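PDB 2PSB: putative lipoprotein YerB from Bacillus subtilis, which is of unknown biochemical function but interacts with PcrA, an interaction not essential for viability or for repair of UV-induced lesions. Local coordinates for residues V186-N191 with N195-N200; L124-S129 with E155-K160. All coordinates share one frame; numbering follows the deposited sequence.

Contact 1: residues V186-N191 with N195-N200; sequences VDYGTN and NLVEYN
Val186 lies against Val197 on the buried side of the sheet, with Val186 CB 4.2 Å from Val197 CB, and CG2 of Val186 comes to the edge of the Tyr199 ring near its plane. Tyr188 offers the edge of its own ring to CG2 of Val197, which stands 4.4 Å from Tyr188 CD1. With CG anti to the carbonyl carbon (chi1 -77°), Tyr188 also sets its CB 3.8 Å from Asn195 CB. Branched valines suit this interior face, and the tyrosines add apolar surface while their hydroxyls are satisfied beyond the hairpin: Tyr188 OH by Ile297 O and Asn296, Tyr199 OH by Asn296 and Arg210. Strands 183-187 and 196-202 form this antiparallel beta hairpin, flanked by 207-212 and 304-307 in a six-stranded sheet. In its hydrogen-bonded pair, Val186 N reaches Val197 O at 2.6 Å and Val197 N returns to Val186 O at 2.8 Å. Asp187 and Leu196, the adjoining non-hydrogen-bonded pair, use the other face, where Asp187 is exposed, as suits a carboxylate. Past the strand, Tyr188 N meets Asn195 O at 2.7 Å and 170°, and Gly189 N adds a weak bond to the same oxygen. Gly189, lacking a side chain, lets its backbone come close to Asn195.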
ATOM      1  N   VAL A 186      13.052   6.019  -7.052  1.00 44.59           N
ATOM      2  CA  VAL A 186      13.190   4.586  -6.823  1.00 43.17           C
ATOM      3  C   VAL A 186      13.113   3.895  -8.173  1.00 42.85           C
ATOM      4  O   VAL A 186      12.136   4.043  -8.905  1.00 42.19           O
ATOM      5  CB  VAL A 186      12.053   4.044  -5.918  1.00 42.89           C
ATOM      6  CG1 VAL A 186      12.293   2.576  -5.584  1.00 42.27           C
ATOM      7  CG2 VAL A 186      11.958   4.882  -4.647  1.00 40.72           C
ATOM      8  N   ASP A 187      14.157   3.152  -8.511  1.00 42.63           N
ATOM      9  CA  ASP A 187      14.176   2.447  -9.779  1.00 43.90           C
ATOM     10  C   ASP A 187      13.995   0.952  -9.575  1.00 43.99           C
ATOM     11  O   ASP A 187      14.821   0.298  -8.945  1.00 41.97           O
ATOM     12  CB  ASP A 187      15.485   2.714 -10.520  1.00 45.74           C
ATOM     13  CG  ASP A 187      15.659   1.816 -11.718  1.00 46.74           C
ATOM     14  OD1 ASP A 187      14.734   1.749 -12.558  1.00 50.08           O
ATOM     15  OD2 ASP A 187      16.722   1.176 -11.819  1.00 47.90           O
ATOM     16  N   TYR A 188      12.897   0.422 -10.105  1.00 43.65           N
ATOM     17  CA  TYR A 188      12.601  -1.001  -9.997  1.00 43.98           C
ATOM     18  C   TYR A 188      12.973  -1.716 -11.285  1.00 44.79           C
ATOM     19  O   TYR A 188      13.231  -2.912 -11.275  1.00 46.47           O
ATOM     20  CB  TYR A 188      11.111  -1.231  -9.724  1.00 40.90           C
ATOM     21  CG  TYR A 188      10.667  -0.969  -8.307  1.00 36.46           C
ATOM     22  CD1 TYR A 188       9.898   0.151  -7.987  1.00 34.03           C
ATOM     23  CD2 TYR A 188      10.982  -1.865  -7.289  1.00 33.31           C
ATOM     24  CE1 TYR A 188       9.439   0.358  -6.681  1.00 32.09           C
ATOM     25  CE2 TYR A 188      10.539  -1.666  -5.987  1.00 29.44           C
ATOM     26  CZ  TYR A 188       9.767  -0.563  -5.687  1.00 30.33           C
ATOM     27  OH  TYR A 188       9.294  -0.420  -4.403  1.00 28.86           O
ATOM     28  N   GLY A 189      12.990  -0.981 -12.390  1.00 47.63           N
ATOM     29  CA  GLY A 189      13.317  -1.574 -13.675  1.00 50.95           C
ATOM     30  C   GLY A 189      14.685  -2.226 -13.745  1.00 53.29           C
ATOM     31  O   GLY A 189      15.507  -2.065 -12.845  1.00 52.79           O
ATOM     32  N   THR A 190      14.924  -2.973 -14.819  1.00 56.60           N
ATOM     33  CA  THR A 190      16.203  -3.648 -15.025  1.00 59.90           C
ATOM     34  C   THR A 190      16.826  -3.259 -16.371  1.00 61.48           C
ATOM     35  O   THR A 190      16.453  -2.251 -16.973  1.00 62.13           O
ATOM     36  CB  THR A 190      16.046  -5.186 -14.984  1.00 60.13           C
ATOM     37  OG1 THR A 190      17.343  -5.798 -15.002  1.00 60.56           O
ATOM     38  CG2 THR A 190      15.257  -5.677 -16.189  1.00 59.29           C
ATOM     39  N   ASN A 191      17.769  -4.073 -16.834  1.00 63.16           N
ATOM     40  CA  ASN A 191      18.470  -3.845 -18.091  1.00 64.44           C
ATOM     41  C   ASN A 191      17.630  -3.368 -19.274  1.00 64.94           C
ATOM     42  O   ASN A 191      18.009  -2.418 -19.959  1.00 65.41           O
ATOM     43  CB  ASN A 191      19.227  -5.114 -18.488  1.00 65.90           C
ATOM     44  CG  ASN A 191      20.529  -5.275 -17.729  1.00 67.17           C
ATOM     45  OD1 ASN A 191      20.545  -5.408 -16.500  1.00 65.67           O
ATOM     46  ND2 ASN A 191      21.635  -5.256 -18.461  1.00 67.83           N
ATOM     47  N   ASN A 195      11.094   1.029 -14.635  1.00 49.05           N
ATOM     48  CA  ASN A 195      10.017   1.281 -13.682  1.00 45.07           C
ATOM     49  C   ASN A 195      10.598   2.281 -12.684  1.00 41.75           C
ATOM     50  O   ASN A 195      11.224   1.900 -11.696  1.00 41.40           O
ATOM     51  CB  ASN A 195       9.616  -0.025 -12.980  1.00 46.77           C
ATOM     52  CG  ASN A 195       8.328   0.103 -12.173  1.00 49.42           C
ATOM     53  OD1 ASN A 195       7.845  -0.879 -11.610  1.00 52.31           O
ATOM     54  ND2 ASN A 195       7.769   1.309 -12.117  1.00 46.79           N
ATOM     55  N   LEU A 196      10.393   3.563 -12.969  1.00 39.05           N
ATOM     56  CA  LEU A 196      10.917   4.650 -12.144  1.00 36.75           C
ATOM     57  C   LEU A 196       9.838   5.388 -11.360  1.00 35.18           C
ATOM     58  O   LEU A 196       8.854   5.855 -11.929  1.00 33.29           O
ATOM     59  CB  LEU A 196      11.668   5.654 -13.032  1.00 37.31           C
ATOM     60  CG  LEU A 196      12.216   6.935 -12.394  1.00 36.40           C
ATOM     61  CD1 LEU A 196      13.358   6.598 -11.434  1.00 34.85           C
ATOM     62  CD2 LEU A 196      12.697   7.881 -13.491  1.00 37.88           C
ATOM     63  N   VAL A 197      10.042   5.482 -10.048  1.00 34.33           N
ATOM     64  CA  VAL A 197       9.126   6.169  -9.144  1.00 33.29           C
ATOM     65  C   VAL A 197       9.871   7.355  -8.526  1.00 34.16           C
ATOM     66  O   VAL A 197      11.028   7.230  -8.137  1.00 32.26           O
ATOM     67  CB  VAL A 197       8.635   5.213  -8.015  1.00 30.37           C
ATOM     68  CG1 VAL A 197       7.721   5.960  -7.059  1.00 27.96           C
ATOM     69  CG2 VAL A 197       7.886   4.034  -8.623  1.00 30.45           C
ATOM     70  N   GLU A 198       9.210   8.502  -8.435  1.00 34.29           N
ATOM     71  CA  GLU A 198       9.852   9.684  -7.875  1.00 35.12           C
ATOM     72  C   GLU A 198       8.917  10.375  -6.897  1.00 34.92           C
ATOM     73  O   GLU A 198       7.704  10.414  -7.102  1.00 36.45           O
ATOM     74  CB  GLU A 198      10.229  10.667  -8.996  1.00 37.36           C
ATOM     75  CG  GLU A 198      10.585   9.999 -10.322  1.00 40.14           C
ATOM     76  CD  GLU A 198      10.955  10.999 -11.412  1.00 42.61           C
ATOM     77  OE1 GLU A 198      10.858  10.654 -12.613  1.00 43.62           O
ATOM     78  OE2 GLU A 198      11.353  12.130 -11.069  1.00 44.41           O
ATOM     79  N   TYR A 199       9.485  10.908  -5.823  1.00 33.43           N
ATOM     80  CA  TYR A 199       8.696  11.619  -4.830  1.00 34.32           C
ATOM     81  C   TYR A 199       9.307  13.006  -4.690  1.00 35.60           C
ATOM     82  O   TYR A 199      10.493  13.156  -4.388  1.00 33.41           O
ATOM     83  CB  TYR A 199       8.696  10.874  -3.482  1.00 31.80           C
ATOM     84  CG  TYR A 199       8.033   9.502  -3.536  1.00 30.26           C
ATOM     85  CD1 TYR A 199       8.780   8.351  -3.786  1.00 26.13           C
ATOM     86  CD2 TYR A 199       6.651   9.363  -3.377  1.00 28.80           C
ATOM     87  CE1 TYR A 199       8.170   7.097  -3.873  1.00 27.09           C
ATOM     88  CE2 TYR A 199       6.033   8.107  -3.468  1.00 26.11           C
ATOM     89  CZ  TYR A 199       6.799   6.990  -3.717  1.00 25.44           C
ATOM     90  OH  TYR A 199       6.203   5.759  -3.827  1.00 27.14           O
ATOM     91  N   ASN A 200       8.489  14.022  -4.924  1.00 36.50           N
ATOM     92  CA  ASN A 200       8.959  15.391  -4.853  1.00 38.04           C
ATOM     93  C   ASN A 200       8.240  16.152  -3.758  1.00 37.02           C
ATOM     94  O   ASN A 200       7.018  16.251  -3.758  1.00 35.07           O
ATOM     95  CB  ASN A 200       8.751  16.057  -6.211  1.00 39.31           C
ATOM     96  CG  ASN A 200       9.292  15.212  -7.354  1.00 40.03           C
ATOM     97  OD1 ASN A 200       8.570  14.893  -8.303  1.00 42.24           O
ATOM     98  ND2 ASN A 200      10.567  14.837  -7.267  1.00 40.57           N
TER

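Contact 2: residues L124-S129 with E155-K160; sequences LDFDGS and EQKGYK
The two backbones stay well apart, the nearest pair of CA atoms, those of Phe126 and Gln156, being 11.4 Å from each other, and side chains bridge the gap between the end of helix 123-126 and the last residues of helix 147-157. Phe126 does most of the work. With CG set beside its own backbone N (chi1 -53°), its ring reaches out to Lys157, whose CE sits 3.6 Å from Phe126 CZ, at the ring edge and near its plane. Lysine suits this place because its methylene groups, bent at chi2 and chi4, can meet the ring edge while the residue stays exposed. The Gln156 and Phe126 side chains run past each other in opposite directions, Gln156 NE2 4.1 Å from Phe126 CE2 and the amide plane turned 49° from the ring. Ala153 and Phe131 also touch the phenyl group, which is buried although both its partners here are exposed. Behind Phe126 the chain makes a type II turn to Ser129: Ser129 N bonds to Phe126 O at 2.8 Å, and Ser129 OG also donates to it, from the same face of its plane, so two donors grip this oxygen. Gly128 tolerates the positive phi this turn needs. Asp125 OD2 and Lys157 NZ remain 5.9 Å apart, so any attraction between them is probably modest, and the contact rests on van der Waals packing of ring against the Lys157 methylenes, with the Gln156 amide nitrogen touching the ring.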
ATOM      1  N   LEU A 124     -12.502 -13.400  -7.765  1.00 33.55           N
ATOM      2  CA  LEU A 124     -12.919 -14.618  -8.447  1.00 36.68           C
ATOM      3  C   LEU A 124     -14.362 -14.987  -8.079  1.00 37.85           C
ATOM      4  O   LEU A 124     -15.163 -15.344  -8.947  1.00 39.30           O
ATOM      5  CB  LEU A 124     -11.995 -15.789  -8.078  1.00 36.08           C
ATOM      6  CG  LEU A 124     -10.483 -15.716  -8.342  1.00 36.01           C
ATOM      7  CD1 LEU A 124      -9.863 -17.082  -8.043  1.00 35.04           C
ATOM      8  CD2 LEU A 124     -10.206 -15.327  -9.780  1.00 32.18           C
ATOM      9  N   ASP A 125     -14.693 -14.878  -6.796  1.00 37.18           N
ATOM     10  CA  ASP A 125     -16.021 -15.232  -6.309  1.00 37.13           C
ATOM     11  C   ASP A 125     -17.122 -14.219  -6.534  1.00 37.37           C
ATOM     12  O   ASP A 125     -18.300 -14.569  -6.476  1.00 38.52           O
ATOM     13  CB  ASP A 125     -15.960 -15.546  -4.821  1.00 35.95           C
ATOM     14  CG  ASP A 125     -14.879 -16.529  -4.490  1.00 36.39           C
ATOM     15  OD1 ASP A 125     -14.741 -17.525  -5.229  1.00 38.94           O
ATOM     16  OD2 ASP A 125     -14.166 -16.309  -3.492  1.00 38.80           O
ATOM     17  N   PHE A 126     -16.760 -12.969  -6.792  1.00 37.43           N
ATOM     18  CA  PHE A 126     -17.772 -11.939  -6.980  1.00 35.58           C
ATOM     19  C   PHE A 126     -17.681 -11.259  -8.324  1.00 34.74           C
ATOM     20  O   PHE A 126     -18.366 -10.266  -8.565  1.00 34.48           O
ATOM     21  CB  PHE A 126     -17.663 -10.880  -5.881  1.00 34.51           C
ATOM     22  CG  PHE A 126     -17.679 -11.442  -4.492  1.00 34.96           C
ATOM     23  CD1 PHE A 126     -16.545 -12.045  -3.960  1.00 33.22           C
ATOM     24  CD2 PHE A 126     -18.830 -11.364  -3.710  1.00 34.82           C
ATOM     25  CE1 PHE A 126     -16.552 -12.563  -2.669  1.00 35.86           C
ATOM     26  CE2 PHE A 126     -18.851 -11.875  -2.417  1.00 33.70           C
ATOM     27  CZ  PHE A 126     -17.711 -12.477  -1.891  1.00 35.59           C
ATOM     28  N   ASP A 127     -16.837 -11.789  -9.198  1.00 35.38           N
ATOM     29  CA  ASP A 127     -16.686 -11.210 -10.525  1.00 37.52           C
ATOM     30  C   ASP A 127     -18.043 -11.280 -11.213  1.00 38.95           C
ATOM     31  O   ASP A 127     -18.487 -12.360 -11.604  1.00 40.49           O
ATOM     32  CB  ASP A 127     -15.639 -11.989 -11.331  1.00 38.73           C
ATOM     33  CG  ASP A 127     -15.122 -11.206 -12.525  1.00 38.32           C
ATOM     34  OD1 ASP A 127     -15.448 -10.008 -12.630  1.00 38.15           O
ATOM     35  OD2 ASP A 127     -14.384 -11.782 -13.350  1.00 40.24           O
ATOM     36  N   GLY A 128     -18.702 -10.129 -11.341  1.00 38.98           N
ATOM     37  CA  GLY A 128     -20.014 -10.077 -11.964  1.00 38.20           C
ATOM     38  C   GLY A 128     -21.050  -9.436 -11.055  1.00 40.04           C
ATOM     39  O   GLY A 128     -22.126  -9.050 -11.499  1.00 40.74           O
ATOM     40  N   SER A 129     -20.732  -9.314  -9.771  1.00 40.33           N
ATOM     41  CA  SER A 129     -21.657  -8.714  -8.826  1.00 39.71           C
ATOM     42  C   SER A 129     -20.995  -7.627  -7.989  1.00 39.56           C
ATOM     43  O   SER A 129     -21.076  -6.446  -8.325  1.00 40.11           O
ATOM     44  CB  SER A 129     -22.284  -9.791  -7.919  1.00 37.99           C
ATOM     45  OG  SER A 129     -21.324 -10.675  -7.371  1.00 36.35           O
ATOM     46  N   GLU A 155     -21.122  -8.477   4.637  1.00 47.16           N
ATOM     47  CA  GLU A 155     -22.421  -8.851   5.182  1.00 49.91           C
ATOM     48  C   GLU A 155     -22.803 -10.299   4.858  1.00 50.04           C
ATOM     49  O   GLU A 155     -23.597 -10.905   5.580  1.00 50.46           O
ATOM     50  CB  GLU A 155     -23.504  -7.898   4.663  1.00 51.85           C
ATOM     51  CG  GLU A 155     -23.414  -6.500   5.256  1.00 55.93           C
ATOM     52  CD  GLU A 155     -24.280  -5.480   4.532  1.00 59.51           C
ATOM     53  OE1 GLU A 155     -25.506  -5.705   4.397  1.00 61.60           O
ATOM     54  OE2 GLU A 155     -23.732  -4.439   4.105  1.00 60.03           O
ATOM     55  N   GLN A 156     -22.242 -10.850   3.783  1.00 49.91           N
ATOM     56  CA  GLN A 156     -22.543 -12.226   3.393  1.00 49.15           C
ATOM     57  C   GLN A 156     -21.617 -13.233   4.063  1.00 49.28           C
ATOM     58  O   GLN A 156     -22.036 -14.338   4.395  1.00 49.70           O
ATOM     59  CB  GLN A 156     -22.405 -12.420   1.886  1.00 49.85           C
ATOM     60  CG  GLN A 156     -23.168 -11.458   1.015  1.00 51.64           C
ATOM     61  CD  GLN A 156     -23.021 -11.812  -0.456  1.00 52.38           C
ATOM     62  OE1 GLN A 156     -23.409 -11.042  -1.340  1.00 52.36           O
ATOM     63  NE2 GLN A 156     -22.460 -12.992  -0.726  1.00 50.94           N
ATOM     64  N   LYS A 157     -20.353 -12.857   4.233  1.00 47.75           N
ATOM     65  CA  LYS A 157     -19.369 -13.738   4.854  1.00 47.10           C
ATOM     66  C   LYS A 157     -19.333 -13.595   6.366  1.00 46.04           C
ATOM     67  O   LYS A 157     -18.553 -14.264   7.043  1.00 46.19           O
ATOM     68  CB  LYS A 157     -17.967 -13.458   4.298  1.00 47.24           C
ATOM     69  CG  LYS A 157     -17.541 -14.362   3.156  1.00 47.92           C
ATOM     70  CD  LYS A 157     -18.263 -14.022   1.865  1.00 48.17           C
ATOM     71  CE  LYS A 157     -17.800 -14.920   0.722  1.00 49.75           C
ATOM     72  NZ  LYS A 157     -18.090 -16.357   0.968  1.00 51.22           N
ATOM     73  N   GLY A 158     -20.169 -12.712   6.896  1.00 45.15           N
ATOM     74  CA  GLY A 158     -20.200 -12.499   8.331  1.00 46.24           C
ATOM     75  C   GLY A 158     -18.909 -11.900   8.859  1.00 46.06           C
ATOM     76  O   GLY A 158     -18.461 -12.230   9.964  1.00 45.23           O
ATOM     77  N   TYR A 159     -18.300 -11.029   8.056  1.00 45.51           N
ATOM     78  CA  TYR A 159     -17.064 -10.367   8.443  1.00 43.53           C
ATOM     79  C   TYR A 159     -17.423  -9.150   9.270  1.00 42.42           C
ATOM     80  O   TYR A 159     -18.339  -8.401   8.919  1.00 41.32           O
ATOM     81  CB  TYR A 159     -16.268  -9.903   7.212  1.00 42.66           C
ATOM     82  CG  TYR A 159     -15.682 -11.010   6.359  1.00 42.48           C
ATOM     83  CD1 TYR A 159     -15.325 -12.233   6.920  1.00 42.31           C
ATOM     84  CD2 TYR A 159     -15.424 -10.809   5.000  1.00 41.82           C
ATOM     85  CE1 TYR A 159     -14.724 -13.226   6.159  1.00 41.87           C
ATOM     86  CE2 TYR A 159     -14.816 -11.802   4.225  1.00 42.60           C
ATOM     87  CZ  TYR A 159     -14.468 -13.010   4.816  1.00 43.02           C
ATOM     88  OH  TYR A 159     -13.846 -14.005   4.080  1.00 42.63           O
ATOM     89  N   LYS A 160     -16.713  -8.959  10.375  1.00 41.14           N
ATOM     90  CA  LYS A 160     -16.949  -7.803  11.225  1.00 41.29           C
ATOM     91  C   LYS A 160     -16.449  -6.561  10.487  1.00 40.67           C
ATOM     92  O   LYS A 160     -15.364  -6.567   9.905  1.00 40.74           O
ATOM     93  CB  LYS A 160     -16.215  -7.966  12.559  1.00 41.66           C
ATOM     94  CG  LYS A 160     -14.941  -8.774  12.462  1.00 44.11           C
ATOM     95  CD  LYS A 160     -15.153 -10.186  12.979  1.00 45.36           C
ATOM     96  CE  LYS A 160     -14.167 -11.158  12.342  1.00 44.03           C
ATOM     97  NZ  LYS A 160     -14.448 -11.311  10.888  1.00 42.12           N
TER

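In the fold
Contact 2 and contact 1 lie on opposite sides of the chain's centre, about 36 Å apart between centres and about 23 Å between nearest atoms, so neither touches the other. Along the chain they come in series: helix 147-157 supplies one side of contact 2, and strand 183-187, which opens contact 1, is the next strand or helix after it, past a linking segment that is partly unmodelled. They belong to the N-terminal and C-terminal DUF3048 regions respectively. Their character also differs: 186-191 with 195-200 is a buried, local hairpin, whereas 124-129 with 155-160 brings two helix ends together near the surface across 25 intervening residues. Neither contact includes a ligand, and no active site is established for this protein.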